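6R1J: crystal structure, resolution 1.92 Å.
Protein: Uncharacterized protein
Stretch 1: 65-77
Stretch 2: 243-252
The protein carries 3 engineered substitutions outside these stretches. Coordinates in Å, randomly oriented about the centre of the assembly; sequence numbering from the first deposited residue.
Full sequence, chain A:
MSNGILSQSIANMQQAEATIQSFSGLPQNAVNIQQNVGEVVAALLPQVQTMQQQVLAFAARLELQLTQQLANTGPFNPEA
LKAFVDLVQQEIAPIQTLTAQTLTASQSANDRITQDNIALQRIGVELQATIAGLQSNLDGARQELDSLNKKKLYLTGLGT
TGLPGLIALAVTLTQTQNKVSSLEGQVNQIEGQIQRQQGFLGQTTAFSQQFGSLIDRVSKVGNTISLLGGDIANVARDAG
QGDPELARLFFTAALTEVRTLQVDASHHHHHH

Stretch 1 65-77: QLTQQLANTGPFN
Stretch 2 (243-252) DPELARLFFT

Two segments distant in sequence pack as nearly antiparallel neighbours. Residues 65-70 belong to a helix that begins earlier in the chain; farther on, the chain leads to a loop reaching Asn-77. Residues 244-252 form a helix that continues onward. The two helix axes approach to 9.9 Å, with 154° between their N-to-C directions. The register follows from three CA-CA pairs: Leu-66 with Phe-251 at 6.3 Å, Leu-70 with Arg-248 at 6.4 Å, and Phe-76 with Pro-244 at 5.2 Å. Together the stretches bury 571 Å², summed over both sides.

Phe-251 contributes the largest covered area. Its CA-to-CB bond points toward stretch 1, and chi1 of -74° (m) with chi2 of -37° sets the ring among residues from both the helix and the loop. Gln-69, also directed toward its partner, lies over one face of this ring: Gln-69 CB is 4.1 Å from the ring centroid of Phe-251, a CH-pi contact that uses the aliphatic part of a polar residue. The m, m rotamer of Gln-69 (chi1 -69°, chi2 -67°), with chi3 of -40°, folds the chain so that Gln-69 OE1 comes within 3.8 Å of Phe-251 CE2. Leu-66 and Leu-70 start sideways, but m, t rotamers carry their ends inward. Leu-66 CD2 reaches Phe-251 CD1 at 3.7 Å, and Leu-70 CD2 lies 3.9 Å from Phe-251 CB and 3.5 Å from Thr-252 OG1. That hydroxyl is already satisfied: with chi1 at -59° (m), Thr-252 OG1 donates to Arg-248 O at 2.7 Å, so it can sit beside a methyl group without leaving its polarity unmet.

Arg-248 supplies the polar link. Its CA-to-CB bond is sideways, and the extended t, t start (chi1 -178°, chi2 172°) followed by chi3 of -60° (m) and chi4 of -81° brings the guanidinium to two backbone carbonyls of stretch 1. Arg-248 NH1 donates to Leu-70 O at 2.9 Å and 167°, while Arg-248 NH2 donates to Asn-72 O at 2.8 Å and 136°. Both acceptors lie near the guanidinium plane, where its N-H groups point. Arginine suits this place because a long side chain with two terminal nitrogens can hold two carbonyls at once.

The loop's phi/psi values are -70°/130° at Asn-72, -111°/161° at Thr-73, 71°/-145° at Gly-74, where positive phi favours glycine, -97°/149° at Pro-75 and -80°/118° at Phe-76. Phe-76 points toward the second helix with chi1 -73° (m) and chi2 -81°. Phe-76 CD2 approaches Pro-244 O at 3.3 Å, near the ring plane, and lies 3.9 Å from Ala-247 CB, a small side chain. The edge of Phe-251 faces the Phe-76 ring in an offset edge-to-face pair, centroids 5.8 Å apart and planes at 64°. Pro-75 CB and Pro-244 CG, 4.2 Å apart, add an apolar contact.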

# COMPACT_ATOMS: atom_id res chain seq x y z
N GLN A 65 12.59 34.02 -36.46
CA GLN A 65 11.65 34.85 -37.24
C GLN A 65 11.14 35.99 -36.37
O GLN A 65 11.12 37.13 -36.85
CB GLN A 65 10.50 34.02 -37.80
CG GLN A 65 10.88 33.08 -38.92
CD GLN A 65 9.72 32.15 -39.26
OE1 GLN A 65 8.89 31.82 -38.41
NE2 GLN A 65 9.69 31.68 -40.50
N LEU A 66 10.76 35.71 -35.11
CA LEU A 66 10.25 36.76 -34.22
C LEU A 66 11.37 37.75 -33.85
O LEU A 66 11.07 38.93 -33.82
CB LEU A 66 9.57 36.16 -32.99
CG LEU A 66 8.29 35.35 -33.30
CD1 LEU A 66 7.77 34.65 -32.04
CD2 LEU A 66 7.23 36.25 -33.87
N THR A 67 12.57 37.29 -33.53
CA THR A 67 13.65 38.26 -33.16
C THR A 67 13.95 39.18 -34.38
O THR A 67 14.13 40.38 -34.17
CB THR A 67 14.85 37.51 -32.58
OG1 THR A 67 15.31 36.56 -33.55
CG2 THR A 67 14.55 36.78 -31.29
N GLN A 68 13.94 38.63 -35.59
CA GLN A 68 14.16 39.37 -36.86
C GLN A 68 13.04 40.40 -37.02
O GLN A 68 13.38 41.55 -37.22
CB GLN A 68 14.34 38.43 -38.04
CG GLN A 68 15.66 37.69 -38.01
CD GLN A 68 15.80 36.56 -38.99
OE1 GLN A 68 14.83 35.97 -39.47
NE2 GLN A 68 17.02 36.19 -39.27
N GLN A 69 11.77 40.05 -36.75
CA GLN A 69 10.71 41.06 -36.77
C GLN A 69 10.96 42.13 -35.72
O GLN A 69 10.72 43.31 -36.00
CB GLN A 69 9.29 40.52 -36.52
CG GLN A 69 8.76 39.66 -37.63
CD GLN A 69 8.52 40.46 -38.89
OE1 GLN A 69 8.04 41.59 -38.83
NE2 GLN A 69 8.86 39.87 -40.02
N LEU A 70 11.35 41.74 -34.52
CA LEU A 70 11.52 42.73 -33.44
C LEU A 70 12.75 43.65 -33.71
O LEU A 70 12.88 44.68 -33.00
CB LEU A 70 11.63 41.98 -32.12
CG LEU A 70 10.30 41.41 -31.58
CD1 LEU A 70 10.54 40.44 -30.45
CD2 LEU A 70 9.40 42.53 -31.11
N ALA A 71 13.63 43.23 -34.63
CA ALA A 71 14.84 43.98 -35.05
C ALA A 71 14.44 45.09 -36.05
O ALA A 71 15.31 45.93 -36.40
CB ALA A 71 15.85 43.03 -35.65
N ASN A 72 13.18 45.11 -36.48
CA ASN A 72 12.68 46.13 -37.44
C ASN A 72 12.62 47.49 -36.71
O ASN A 72 12.17 47.55 -35.58
CB ASN A 72 11.35 45.71 -38.07
CG ASN A 72 10.80 46.76 -39.01
OD1 ASN A 72 10.20 47.74 -38.58
ND2 ASN A 72 11.03 46.56 -40.29
N THR A 73 13.18 48.54 -37.30
CA THR A 73 13.15 49.91 -36.73
C THR A 73 12.24 50.74 -37.65
O THR A 73 12.02 50.31 -38.81
CB THR A 73 14.57 50.47 -36.52
OG1 THR A 73 15.20 50.47 -37.80
CG2 THR A 73 15.37 49.66 -35.52
N GLY A 74 11.74 51.87 -37.16
CA GLY A 74 10.75 52.67 -37.90
C GLY A 74 9.41 51.93 -37.93
O GLY A 74 9.11 51.18 -37.01
N PRO A 75 8.62 52.01 -39.02
CA PRO A 75 7.27 51.45 -39.01
C PRO A 75 7.15 50.04 -39.62
O PRO A 75 7.90 49.72 -40.51
CB PRO A 75 6.59 52.48 -39.93
CG PRO A 75 7.63 52.72 -41.03
CD PRO A 75 8.97 52.59 -40.33
N PHE A 76 6.21 49.23 -39.12
CA PHE A 76 5.86 47.93 -39.75
C PHE A 76 4.93 48.24 -40.94
O PHE A 76 3.90 48.92 -40.72
CB PHE A 76 5.27 46.94 -38.74
CG PHE A 76 6.22 46.32 -37.74
CD1 PHE A 76 7.01 45.23 -38.10
CD2 PHE A 76 6.29 46.78 -36.43
CE1 PHE A 76 7.88 44.65 -37.17
CE2 PHE A 76 7.14 46.20 -35.51
CZ PHE A 76 7.93 45.14 -35.88
N ASN A 77 5.38 47.89 -42.16
CA ASN A 77 4.62 47.89 -43.44
C ASN A 77 3.47 46.91 -43.23
O ASN A 77 3.73 45.71 -43.13
CB ASN A 77 5.58 47.53 -44.58
CG ASN A 77 4.97 46.84 -45.78
OD1 ASN A 77 3.76 46.66 -45.86
ND2 ASN A 77 5.82 46.41 -46.69
N ASP A 243 -0.94 49.86 -35.83
CA ASP A 243 0.10 50.58 -35.04
C ASP A 243 1.34 49.69 -34.91
O ASP A 243 1.24 48.54 -34.49
CB ASP A 243 -0.49 51.04 -33.70
CG ASP A 243 0.47 51.83 -32.83
OD1 ASP A 243 1.53 52.22 -33.35
OD2 ASP A 243 0.17 52.05 -31.63
N PRO A 244 2.54 50.17 -35.35
CA PRO A 244 3.80 49.42 -35.20
C PRO A 244 4.21 48.98 -33.79
O PRO A 244 5.01 48.05 -33.67
CB PRO A 244 4.87 50.41 -35.71
CG PRO A 244 4.13 51.26 -36.70
CD PRO A 244 2.73 51.41 -36.12
N GLU A 245 3.71 49.65 -32.75
CA GLU A 245 4.00 49.32 -31.33
C GLU A 245 3.12 48.14 -30.88
O GLU A 245 3.52 47.45 -29.91
CB GLU A 245 3.80 50.57 -30.47
CG GLU A 245 4.43 50.52 -29.08
CD GLU A 245 5.92 50.81 -29.02
OE1 GLU A 245 6.64 50.49 -30.00
OE2 GLU A 245 6.36 51.38 -27.99
N LEU A 246 1.95 47.94 -31.50
CA LEU A 246 1.04 46.81 -31.16
C LEU A 246 1.64 45.54 -31.74
O LEU A 246 1.71 44.55 -31.02
CB LEU A 246 -0.38 47.03 -31.67
CG LEU A 246 -1.29 47.76 -30.68
CD1 LEU A 246 -2.68 47.93 -31.28
CD2 LEU A 246 -1.37 47.01 -29.34
N ALA A 247 2.08 45.60 -32.98
CA ALA A 247 2.75 44.47 -33.61
C ALA A 247 3.92 44.07 -32.70
O ALA A 247 4.07 42.89 -32.45
CB ALA A 247 3.16 44.84 -35.01
N ARG A 248 4.65 45.04 -32.13
CA ARG A 248 5.84 44.78 -31.28
C ARG A 248 5.37 44.09 -29.99
O ARG A 248 6.05 43.16 -29.53
CB ARG A 248 6.59 46.10 -31.06
CG ARG A 248 7.87 45.99 -30.25
CD ARG A 248 8.65 47.32 -30.24
NE ARG A 248 8.96 47.62 -31.63
CZ ARG A 248 9.98 47.09 -32.30
NH1 ARG A 248 10.80 46.25 -31.68
NH2 ARG A 248 10.18 47.39 -33.57
N LEU A 249 4.25 44.53 -29.41
CA LEU A 249 3.70 43.93 -28.17
C LEU A 249 3.37 42.45 -28.40
O LEU A 249 3.84 41.63 -27.58
CB LEU A 249 2.45 44.68 -27.73
CG LEU A 249 1.82 44.20 -26.42
CD1 LEU A 249 2.58 44.75 -25.22
CD2 LEU A 249 0.36 44.61 -26.36
N PHE A 250 2.65 42.13 -29.47
CA PHE A 250 2.19 40.75 -29.76
C PHE A 250 3.37 39.90 -30.23
O PHE A 250 3.39 38.70 -29.91
CB PHE A 250 0.96 40.79 -30.67
CG PHE A 250 -0.23 41.35 -29.93
CD1 PHE A 250 -0.76 40.67 -28.85
CD2 PHE A 250 -0.82 42.54 -30.31
CE1 PHE A 250 -1.84 41.18 -28.13
CE2 PHE A 250 -1.89 43.06 -29.58
CZ PHE A 250 -2.39 42.38 -28.49
N PHE A 251 4.35 40.47 -30.93
CA PHE A 251 5.53 39.68 -31.30
C PHE A 251 6.26 39.31 -30.00
O PHE A 251 6.72 38.18 -29.94
CB PHE A 251 6.43 40.38 -32.31
CG PHE A 251 5.90 40.41 -33.72
CD1 PHE A 251 5.19 39.34 -34.26
CD2 PHE A 251 6.15 41.51 -34.55
CE1 PHE A 251 4.75 39.37 -35.57
CE2 PHE A 251 5.70 41.53 -35.86
CZ PHE A 251 5.02 40.45 -36.37
N THR A 252 6.40 40.24 -29.07
CA THR A 252 7.14 40.03 -27.80
C THR A 252 6.42 38.93 -26.99
O THR A 252 7.11 38.00 -26.48
CB THR A 252 7.33 41.35 -27.06
OG1 THR A 252 8.05 42.25 -27.93
CG2 THR A 252 8.08 41.17 -25.76